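Local atomic coordinates of putative drug/sodium antiporter (Escherichia coli, PDB entry 4Z3N), a protein that probably acts as a MATE-family membrane antiporter that transports the genotoxin colibactin across the cell membrane. Residues Ser188-Gly191 with Ala192-Ile196; Gln319-His323 with Gly324-Arg328; Thr363-Val366 with Ala367-Asp370. One frame throughout, in Å; residues are numbered along the deposited sequence.

Interaction 1: Ser188-Gly191 with Ala192-Ile196; sequences SLLG and ALVNI
L190 and V194 meet along one flank of an uninterrupted alpha-helix, a local contact between residues four apart on successive turns. The helix, 181-204, carries a predicted membrane-spanning segment and lies here within the first MatE family region of the transporter. It makes a plain worked example of the i to i+4 pattern, in which main-chain bonds set the spacing of the turns and side chains fill in over them.

The main-chain ladder has four regular rungs across residues 188-196. A192 N gives to S188 O, L193 N to L189 O, V194 N to L190 O and N195 N to G191 O. The bond from V194 N to L190 O, 3.1 Å long, is the straightest of them, at 168°. A192 N also makes a weak bond to L189 O, which serves both A192 and L193. Beside that oxygen lie the methyl of A192, with CB 3.6 Å from L189 O, and the branch point of L193, whose CG is equally near L189 O.

Two helices take up different flanks. S188, L189 and A192 rest on T45 and T48 of helix 28-56, whereas L190 and V194 face Y227 and S223 of helix 209-232. N195 touches both neighbours, at D53 of the former and at A216 and S217 of the latter.

Rotation about the first side-chain bond of V194 helps to set how the apolar pair meets: in V194, CG1 lies anti to the backbone N (chi1 171°), which leaves CG2 on the side of the preceding turn. The two side chains are set slantwise, and L190 CD1 touches V194 CG2 at 3.9 Å.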
ATOM      1  N   SER A 188      -1.285  -9.673 -13.217  1.00 41.23           N
ATOM      2  CA  SER A 188      -0.135  -9.765 -12.329  1.00 40.08           C
ATOM      3  C   SER A 188       0.797 -10.926 -12.711  1.00 43.08           C
ATOM      4  O   SER A 188       2.017 -10.766 -12.788  1.00 41.07           O
ATOM      5  CB  SER A 188      -0.601  -9.915 -10.876  1.00 36.47           C
ATOM      6  OG  SER A 188      -0.857  -8.648 -10.295  1.00 40.48           O
ATOM      7  N   LEU A 189       0.209 -12.092 -12.946  1.00 44.34           N
ATOM      8  CA  LEU A 189       0.968 -13.286 -13.279  1.00 40.80           C
ATOM      9  C   LEU A 189       1.728 -13.100 -14.592  1.00 45.24           C
ATOM     10  O   LEU A 189       2.910 -13.460 -14.688  1.00 47.53           O
ATOM     11  CB  LEU A 189       0.037 -14.496 -13.363  1.00 36.98           C
ATOM     12  CG  LEU A 189      -0.414 -15.056 -12.018  1.00 39.61           C
ATOM     13  CD1 LEU A 189      -1.514 -16.106 -12.171  1.00 32.47           C
ATOM     14  CD2 LEU A 189       0.787 -15.617 -11.267  1.00 33.45           C
ATOM     15  N   LEU A 190       1.047 -12.543 -15.596  1.00 40.72           N
ATOM     16  CA  LEU A 190       1.662 -12.292 -16.891  1.00 38.85           C
ATOM     17  C   LEU A 190       2.836 -11.349 -16.740  1.00 41.57           C
ATOM     18  O   LEU A 190       3.854 -11.507 -17.402  1.00 51.03           O
ATOM     19  CB  LEU A 190       0.651 -11.722 -17.875  1.00 38.36           C
ATOM     20  CG  LEU A 190       1.190 -11.235 -19.215  1.00 36.72           C
ATOM     21  CD1 LEU A 190       1.942 -12.339 -19.933  1.00 37.21           C
ATOM     22  CD2 LEU A 190       0.040 -10.745 -20.060  1.00 39.93           C
ATOM     23  N   GLY A 191       2.703 -10.379 -15.849  1.00 42.54           N
ATOM     24  CA  GLY A 191       3.781  -9.443 -15.590  1.00 43.24           C
ATOM     25  C   GLY A 191       5.008 -10.114 -15.002  1.00 44.74           C
ATOM     26  O   GLY A 191       6.136  -9.773 -15.347  1.00 49.42           O
ATOM     27  N   ALA A 192       4.779 -11.075 -14.113  1.00 45.52           N
ATOM     28  CA  ALA A 192       5.858 -11.755 -13.408  1.00 41.39           C
ATOM     29  C   ALA A 192       6.596 -12.741 -14.307  1.00 41.27           C
ATOM     30  O   ALA A 192       7.803 -12.919 -14.162  1.00 40.32           O
ATOM     31  CB  ALA A 192       5.316 -12.466 -12.177  1.00 36.06           C
ATOM     32  N   LEU A 193       5.868 -13.377 -15.228  1.00 44.15           N
ATOM     33  CA  LEU A 193       6.468 -14.303 -16.200  1.00 49.80           C
ATOM     34  C   LEU A 193       7.359 -13.557 -17.178  1.00 48.34           C
ATOM     35  O   LEU A 193       8.508 -13.940 -17.410  1.00 49.04           O
ATOM     36  CB  LEU A 193       5.391 -15.071 -16.969  1.00 50.33           C
ATOM     37  CG  LEU A 193       4.711 -16.186 -16.181  1.00 62.18           C
ATOM     38  CD1 LEU A 193       3.585 -16.821 -16.978  1.00 63.35           C
ATOM     39  CD2 LEU A 193       5.741 -17.231 -15.790  1.00 66.67           C
ATOM     40  N   VAL A 194       6.810 -12.488 -17.743  1.00 44.51           N
ATOM     41  CA  VAL A 194       7.550 -11.576 -18.603  1.00 47.56           C
ATOM     42  C   VAL A 194       8.888 -11.106 -17.987  1.00 44.65           C
ATOM     43  O   VAL A 194       9.931 -11.136 -18.636  1.00 43.99           O
ATOM     44  CB  VAL A 194       6.668 -10.364 -18.950  1.00 43.06           C
ATOM     45  CG1 VAL A 194       7.464  -9.277 -19.655  1.00 40.74           C
ATOM     46  CG2 VAL A 194       5.516 -10.822 -19.802  1.00 34.48           C
ATOM     47  N   ASN A 195       8.867 -10.691 -16.732  1.00 40.58           N
ATOM     48  CA  ASN A 195      10.094 -10.264 -16.100  1.00 40.06           C
ATOM     49  C   ASN A 195      11.062 -11.438 -15.932  1.00 41.98           C
ATOM     50  O   ASN A 195      12.284 -11.266 -15.954  1.00 38.48           O
ATOM     51  CB  ASN A 195       9.788  -9.609 -14.754  1.00 37.65           C
ATOM     52  CG  ASN A 195      11.038  -9.237 -13.995  1.00 37.26           C
ATOM     53  OD1 ASN A 195      11.354  -9.840 -12.972  1.00 38.90           O
ATOM     54  ND2 ASN A 195      11.764  -8.253 -14.499  1.00 34.70           N
ATOM     55  N   ILE A 196      10.503 -12.633 -15.774  1.00 43.00           N
ATOM     56  CA  ILE A 196      11.310 -13.833 -15.558  1.00 46.76           C
ATOM     57  C   ILE A 196      12.096 -14.194 -16.806  1.00 46.50           C
ATOM     58  O   ILE A 196      13.274 -14.554 -16.733  1.00 46.05           O
ATOM     59  CB  ILE A 196      10.446 -15.043 -15.153  1.00 47.15           C
ATOM     60  CG1 ILE A 196      10.073 -14.946 -13.675  1.00 45.64           C
ATOM     61  CG2 ILE A 196      11.203 -16.341 -15.417  1.00 47.88           C
ATOM     62  CD1 ILE A 196       8.811 -15.721 -13.310  1.00 44.70           C
TER

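Interaction 2: Gln319-His323 with Gly324-Arg328; sequences QNWGH and GNVTR
N320 and N325 are joined through the main chain where one helix stops and the next begins, a compact case of how two caps can share a single tight turn. Helix 286-322 ends in a Schellman motif. N325 N reaches back to N320 O at 2.9 Å, and inside that bond G324 N gives to W321 O at 3.0 Å, coming from above the carbonyl plane. G324 makes the reversal with a positive phi of 89°, a conformation to which glycine is suited.

Capping continues into helix 326-358. N325, at its N-cap, accepts R328 N on its side-chain OD1 at 3.1 Å, again from above the plane of the carbonyl group, and so occupies an amide of the first turn.

Polar side chains meet next. R328 runs extended from CG to NE, starting anti to its main-chain nitrogen (chi1 -175°), and passes N320 with CD 3.9 Å from N320 CG. The N320 amide and the guanidinium are turned 48° apart, and N320 OD1 sits at the guanidinium edge, 3.3 Å from R328 NE. The clear hydrogen bonds of these two groups go to other residues: N320 ND2 gives to V316 O, and R328 gives to M23 O through NE and to G26 O through NH2.

Apolar contact is lighter, with W321 CZ3 4.4 Å from V326 CG2. Both of these side chains pack on helix 458-467, whose N464 ND2 also bonds W321 O, and R328 lies against L28 and L31 of helix 28-56.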
ATOM      1  N   GLN A 319     -20.031  -0.643  -3.286  1.00 33.28           N
ATOM      2  CA  GLN A 319     -21.173  -1.109  -4.068  1.00 30.29           C
ATOM      3  C   GLN A 319     -22.453  -1.257  -3.249  1.00 31.51           C
ATOM      4  O   GLN A 319     -23.535  -0.876  -3.700  1.00 34.44           O
ATOM      5  CB  GLN A 319     -20.838  -2.432  -4.759  1.00 32.71           C
ATOM      6  CG  GLN A 319     -20.003  -2.244  -6.036  1.00 31.52           C
ATOM      7  CD  GLN A 319     -20.103  -3.419  -6.969  1.00 27.62           C
ATOM      8  OE1 GLN A 319     -20.880  -4.333  -6.730  1.00 34.38           O
ATOM      9  NE2 GLN A 319     -19.326  -3.403  -8.046  1.00 31.08           N
ATOM     10  N   ASN A 320     -22.346  -1.791  -2.042  1.00 33.57           N
ATOM     11  CA  ASN A 320     -23.526  -1.865  -1.183  1.00 33.09           C
ATOM     12  C   ASN A 320     -23.979  -0.490  -0.702  1.00 32.94           C
ATOM     13  O   ASN A 320     -25.152  -0.272  -0.402  1.00 32.96           O
ATOM     14  CB  ASN A 320     -23.258  -2.761   0.016  1.00 28.55           C
ATOM     15  CG  ASN A 320     -23.315  -4.208  -0.333  1.00 29.23           C
ATOM     16  OD1 ASN A 320     -24.353  -4.838  -0.180  1.00 37.50           O
ATOM     17  ND2 ASN A 320     -22.205  -4.757  -0.809  1.00 32.50           N
ATOM     18  N   TRP A 321     -23.030   0.430  -0.613  1.00 31.00           N
ATOM     19  CA  TRP A 321     -23.327   1.785  -0.201  1.00 26.99           C
ATOM     20  C   TRP A 321     -24.148   2.460  -1.273  1.00 32.11           C
ATOM     21  O   TRP A 321     -25.155   3.109  -0.972  1.00 33.84           O
ATOM     22  CB  TRP A 321     -22.045   2.563   0.059  1.00 27.40           C
ATOM     23  CG  TRP A 321     -22.249   4.007   0.355  1.00 27.50           C
ATOM     24  CD1 TRP A 321     -22.194   5.046  -0.529  1.00 26.30           C
ATOM     25  CD2 TRP A 321     -22.500   4.585   1.640  1.00 26.29           C
ATOM     26  NE1 TRP A 321     -22.417   6.237   0.126  1.00 30.30           N
ATOM     27  CE2 TRP A 321     -22.608   5.979   1.460  1.00 28.38           C
ATOM     28  CE3 TRP A 321     -22.642   4.058   2.925  1.00 26.86           C
ATOM     29  CZ2 TRP A 321     -22.855   6.851   2.514  1.00 28.04           C
ATOM     30  CZ3 TRP A 321     -22.899   4.927   3.973  1.00 28.85           C
ATOM     31  CH2 TRP A 321     -22.992   6.309   3.759  1.00 27.57           C
ATOM     32  N   GLY A 322     -23.713   2.300  -2.524  1.00 30.20           N
ATOM     33  CA  GLY A 322     -24.439   2.829  -3.666  1.00 33.69           C
ATOM     34  C   GLY A 322     -25.845   2.245  -3.812  1.00 35.60           C
ATOM     35  O   GLY A 322     -26.783   2.941  -4.181  1.00 32.82           O
ATOM     36  N   HIS A 323     -25.970   0.956  -3.521  1.00 34.28           N
ATOM     37  CA  HIS A 323     -27.231   0.245  -3.562  1.00 33.82           C
ATOM     38  C   HIS A 323     -28.134   0.620  -2.384  1.00 35.89           C
ATOM     39  O   HIS A 323     -29.272   0.180  -2.317  1.00 43.87           O
ATOM     40  CB  HIS A 323     -26.961  -1.261  -3.572  1.00 38.13           C
ATOM     41  CG  HIS A 323     -28.123  -2.092  -4.024  1.00 43.62           C
ATOM     42  ND1 HIS A 323     -29.222  -2.333  -3.229  1.00 41.07           N
ATOM     43  CD2 HIS A 323     -28.333  -2.777  -5.174  1.00 45.38           C
ATOM     44  CE1 HIS A 323     -30.068  -3.114  -3.875  1.00 44.31           C
ATOM     45  NE2 HIS A 323     -29.549  -3.402  -5.057  1.00 49.54           N
ATOM     46  N   GLY A 324     -27.626   1.420  -1.449  1.00 32.10           N
ATOM     47  CA  GLY A 324     -28.427   1.889  -0.332  1.00 26.10           C
ATOM     48  C   GLY A 324     -28.443   1.007   0.913  1.00 29.77           C
ATOM     49  O   GLY A 324     -29.122   1.331   1.872  1.00 25.55           O
ATOM     50  N   ASN A 325     -27.671  -0.080   0.938  1.00 31.08           N
ATOM     51  CA  ASN A 325     -27.727  -0.969   2.089  1.00 28.18           C
ATOM     52  C   ASN A 325     -26.566  -0.696   3.047  1.00 29.24           C
ATOM     53  O   ASN A 325     -25.493  -1.288   2.918  1.00 31.41           O
ATOM     54  CB  ASN A 325     -27.699  -2.428   1.592  1.00 28.87           C
ATOM     55  CG  ASN A 325     -28.049  -3.456   2.675  1.00 32.54           C
ATOM     56  OD1 ASN A 325     -27.903  -3.216   3.888  1.00 27.56           O
ATOM     57  ND2 ASN A 325     -28.486  -4.637   2.222  1.00 28.17           N
ATOM     58  N   VAL A 326     -26.851   0.096   4.085  1.00 25.87           N
ATOM     59  CA  VAL A 326     -25.839   0.582   5.014  1.00 26.56           C
ATOM     60  C   VAL A 326     -25.447  -0.460   6.048  1.00 26.99           C
ATOM     61  O   VAL A 326     -24.301  -0.548   6.450  1.00 31.09           O
ATOM     62  CB  VAL A 326     -26.323   1.834   5.770  1.00 27.71           C
ATOM     63  CG1 VAL A 326     -25.274   2.276   6.793  1.00 26.48           C
ATOM     64  CG2 VAL A 326     -26.675   2.936   4.811  1.00 26.37           C
ATOM     65  N   THR A 327     -26.439  -1.218   6.489  1.00 30.62           N
ATOM     66  CA  THR A 327     -26.290  -2.304   7.444  1.00 27.60           C
ATOM     67  C   THR A 327     -25.287  -3.339   6.941  1.00 29.10           C
ATOM     68  O   THR A 327     -24.403  -3.804   7.684  1.00 26.31           O
ATOM     69  CB  THR A 327     -27.666  -2.972   7.703  1.00 25.83           C
ATOM     70  OG1 THR A 327     -28.319  -2.292   8.774  1.00 32.29           O
ATOM     71  CG2 THR A 327     -27.517  -4.428   8.062  1.00 25.17           C
ATOM     72  N   ARG A 328     -25.436  -3.690   5.666  1.00 26.40           N
ATOM     73  CA  ARG A 328     -24.590  -4.678   5.046  1.00 23.88           C
ATOM     74  C   ARG A 328     -23.144  -4.162   4.945  1.00 27.07           C
ATOM     75  O   ARG A 328     -22.200  -4.951   5.060  1.00 25.06           O
ATOM     76  CB  ARG A 328     -25.150  -5.053   3.676  1.00 26.46           C
ATOM     77  CG  ARG A 328     -24.397  -6.186   2.996  1.00 29.46           C
ATOM     78  CD  ARG A 328     -25.182  -6.835   1.864  1.00 27.67           C
ATOM     79  NE  ARG A 328     -24.366  -7.815   1.145  1.00 31.53           N
ATOM     80  CZ  ARG A 328     -24.215  -9.081   1.518  1.00 31.27           C
ATOM     81  NH1 ARG A 328     -24.819  -9.519   2.611  1.00 30.26           N
ATOM     82  NH2 ARG A 328     -23.456  -9.901   0.804  1.00 28.99           N
TER

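Interaction 3: Thr363-Val366 with Ala367-Asp370; sequences TRVV and AVSD
V365 and V366 start helix 366-379 by offering their carbonyl oxygens to its first turns: S369 N bonds V365 O at 3.2 Å, with the donor in the carbonyl plane, V368 N bonds the same oxygen weakly, and D370 N reaches V366 O at 2.8 Å. V365 thus occupies the N-cap position, although a valine brings no polar side-chain atom to the task.

A hydroxyl shapes the chain just ahead instead. T363 OG1 accepts V365 N at 3.0 Å, a bond bent to 145°. With OG1 placed opposite the main-chain nitrogen and beside the carbonyl carbon (chi1 168°), the hydroxyl is turned along the onward chain, while the methyl sits between nitrogen and carbonyl carbon. That methyl, CG2, faces the helix and touches V368 CG1 and S369 CB, each at 3.8 Å.

V368 is the meeting point of the apolar side chains. Its CG1 branch goes to T363, and its CG2 branch to V365 CG1 at 4.1 Å. Beyond them V368 packs on N287, A290 and L294 of helix 286-322, and T363 also reaches L294, which places the helix start against that longer helix. S369 touches Y359 and P360 in the preceding loop.

The arrangement is that of an ST turn leading into a helix N-terminus: a threonine hydroxyl holds the approaching loop, and its methyl, with the N-cap valine, packs against V368 in the first turn.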
ATOM      1  N   THR A 363      22.275 -12.054  11.418  1.00 49.34           N
ATOM      2  CA  THR A 363      23.332 -11.187  11.902  1.00 45.61           C
ATOM      3  C   THR A 363      24.136 -11.896  12.967  1.00 50.73           C
ATOM      4  O   THR A 363      23.596 -12.708  13.717  1.00 46.80           O
ATOM      5  CB  THR A 363      22.785  -9.874  12.492  1.00 45.68           C
ATOM      6  OG1 THR A 363      23.838  -9.199  13.196  1.00 49.54           O
ATOM      7  CG2 THR A 363      21.651 -10.152  13.464  1.00 41.76           C
ATOM      8  N   ARG A 364      25.431 -11.593  13.024  1.00 58.58           N
ATOM      9  CA  ARG A 364      26.287 -12.100  14.091  1.00 51.59           C
ATOM     10  C   ARG A 364      26.377 -11.166  15.301  1.00 51.07           C
ATOM     11  O   ARG A 364      26.820 -11.589  16.365  1.00 56.62           O
ATOM     12  CB  ARG A 364      27.689 -12.373  13.554  1.00 52.92           C
ATOM     13  CG  ARG A 364      27.780 -13.624  12.702  1.00 56.05           C
ATOM     14  CD  ARG A 364      29.238 -14.009  12.441  1.00 54.15           C
ATOM     15  NE  ARG A 364      29.342 -15.095  11.470  1.00 55.62           N
ATOM     16  CZ  ARG A 364      29.338 -14.920  10.154  1.00 58.29           C
ATOM     17  NH1 ARG A 364      29.237 -13.694   9.648  1.00 58.95           N
ATOM     18  NH2 ARG A 364      29.437 -15.968   9.345  1.00 55.51           N
ATOM     19  N   VAL A 365      25.939  -9.915  15.159  1.00 49.95           N
ATOM     20  CA  VAL A 365      25.983  -8.972  16.284  1.00 47.75           C
ATOM     21  C   VAL A 365      24.773  -9.240  17.185  1.00 49.36           C
ATOM     22  O   VAL A 365      23.618  -9.079  16.756  1.00 50.40           O
ATOM     23  CB  VAL A 365      25.980  -7.503  15.795  1.00 43.88           C
ATOM     24  CG1 VAL A 365      26.186  -6.550  16.950  1.00 39.82           C
ATOM     25  CG2 VAL A 365      27.043  -7.296  14.735  1.00 43.19           C
ATOM     26  N   VAL A 366      25.015  -9.651  18.426  1.00 42.33           N
ATOM     27  CA  VAL A 366      23.924 -10.254  19.190  1.00 46.71           C
ATOM     28  C   VAL A 366      23.011  -9.197  19.794  1.00 45.98           C
ATOM     29  O   VAL A 366      21.848  -9.466  20.091  1.00 47.87           O
ATOM     30  CB  VAL A 366      24.448 -11.196  20.286  1.00 41.00           C
ATOM     31  CG1 VAL A 366      25.594 -12.005  19.737  1.00 43.72           C
ATOM     32  CG2 VAL A 366      24.872 -10.423  21.509  1.00 42.98           C
ATOM     33  N   ALA A 367      23.536  -7.992  19.965  1.00 47.44           N
ATOM     34  CA  ALA A 367      22.697  -6.872  20.352  1.00 43.76           C
ATOM     35  C   ALA A 367      21.657  -6.611  19.251  1.00 43.14           C
ATOM     36  O   ALA A 367      20.512  -6.254  19.549  1.00 37.90           O
ATOM     37  CB  ALA A 367      23.535  -5.633  20.608  1.00 34.28           C
ATOM     38  N   VAL A 368      22.049  -6.796  17.989  1.00 37.45           N
ATOM     39  CA  VAL A 368      21.126  -6.566  16.892  1.00 38.79           C
ATOM     40  C   VAL A 368      20.043  -7.648  16.798  1.00 43.86           C
ATOM     41  O   VAL A 368      18.882  -7.332  16.544  1.00 46.93           O
ATOM     42  CB  VAL A 368      21.856  -6.457  15.545  1.00 38.28           C
ATOM     43  CG1 VAL A 368      20.856  -6.566  14.370  1.00 29.16           C
ATOM     44  CG2 VAL A 368      22.614  -5.149  15.483  1.00 36.28           C
ATOM     45  N   SER A 369      20.400  -8.908  17.017  1.00 40.84           N
ATOM     46  CA  SER A 369      19.398  -9.966  16.975  1.00 39.73           C
ATOM     47  C   SER A 369      18.586  -9.979  18.279  1.00 41.25           C
ATOM     48  O   SER A 369      17.451 -10.450  18.310  1.00 40.69           O
ATOM     49  CB  SER A 369      20.045 -11.334  16.723  1.00 39.00           C
ATOM     50  OG  SER A 369      20.350 -11.968  17.953  1.00 44.48           O
ATOM     51  N   ASP A 370      19.151  -9.441  19.352  1.00 40.48           N
ATOM     52  CA  ASP A 370      18.387  -9.303  20.591  1.00 41.99           C
ATOM     53  C   ASP A 370      17.314  -8.224  20.483  1.00 40.45           C
ATOM     54  O   ASP A 370      16.181  -8.406  20.929  1.00 38.27           O
ATOM     55  CB  ASP A 370      19.306  -8.995  21.773  1.00 38.76           C
ATOM     56  CG  ASP A 370      19.923 -10.237  22.357  1.00 44.21           C
ATOM     57  OD1 ASP A 370      19.561 -11.353  21.910  1.00 52.87           O
ATOM     58  OD2 ASP A 370      20.760 -10.102  23.272  1.00 49.23           O
TER

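Overall arrangement
Taken from the N terminus, the three contacts follow in series, and none nests in or crosses another. Interaction 1 closes no loop, since it lies inside helix 181-204, in the first MatE family region. Interaction 2 closes the short turn between helices 286-322 and 326-358, and interaction 3 begins helix 366-379 after the loop that follows 326-358; both fall in the second MatE region. Helix 326-358 therefore runs between them, and their centres stand about 51 Å apart on opposite sides of the chain's centre. Both also involve helix 286-322, interaction 2 at its C-terminal end and interaction 3 near its start, at N287, A290 and L294. Interactions 1 and 2 share helix 28-56 as a neighbour.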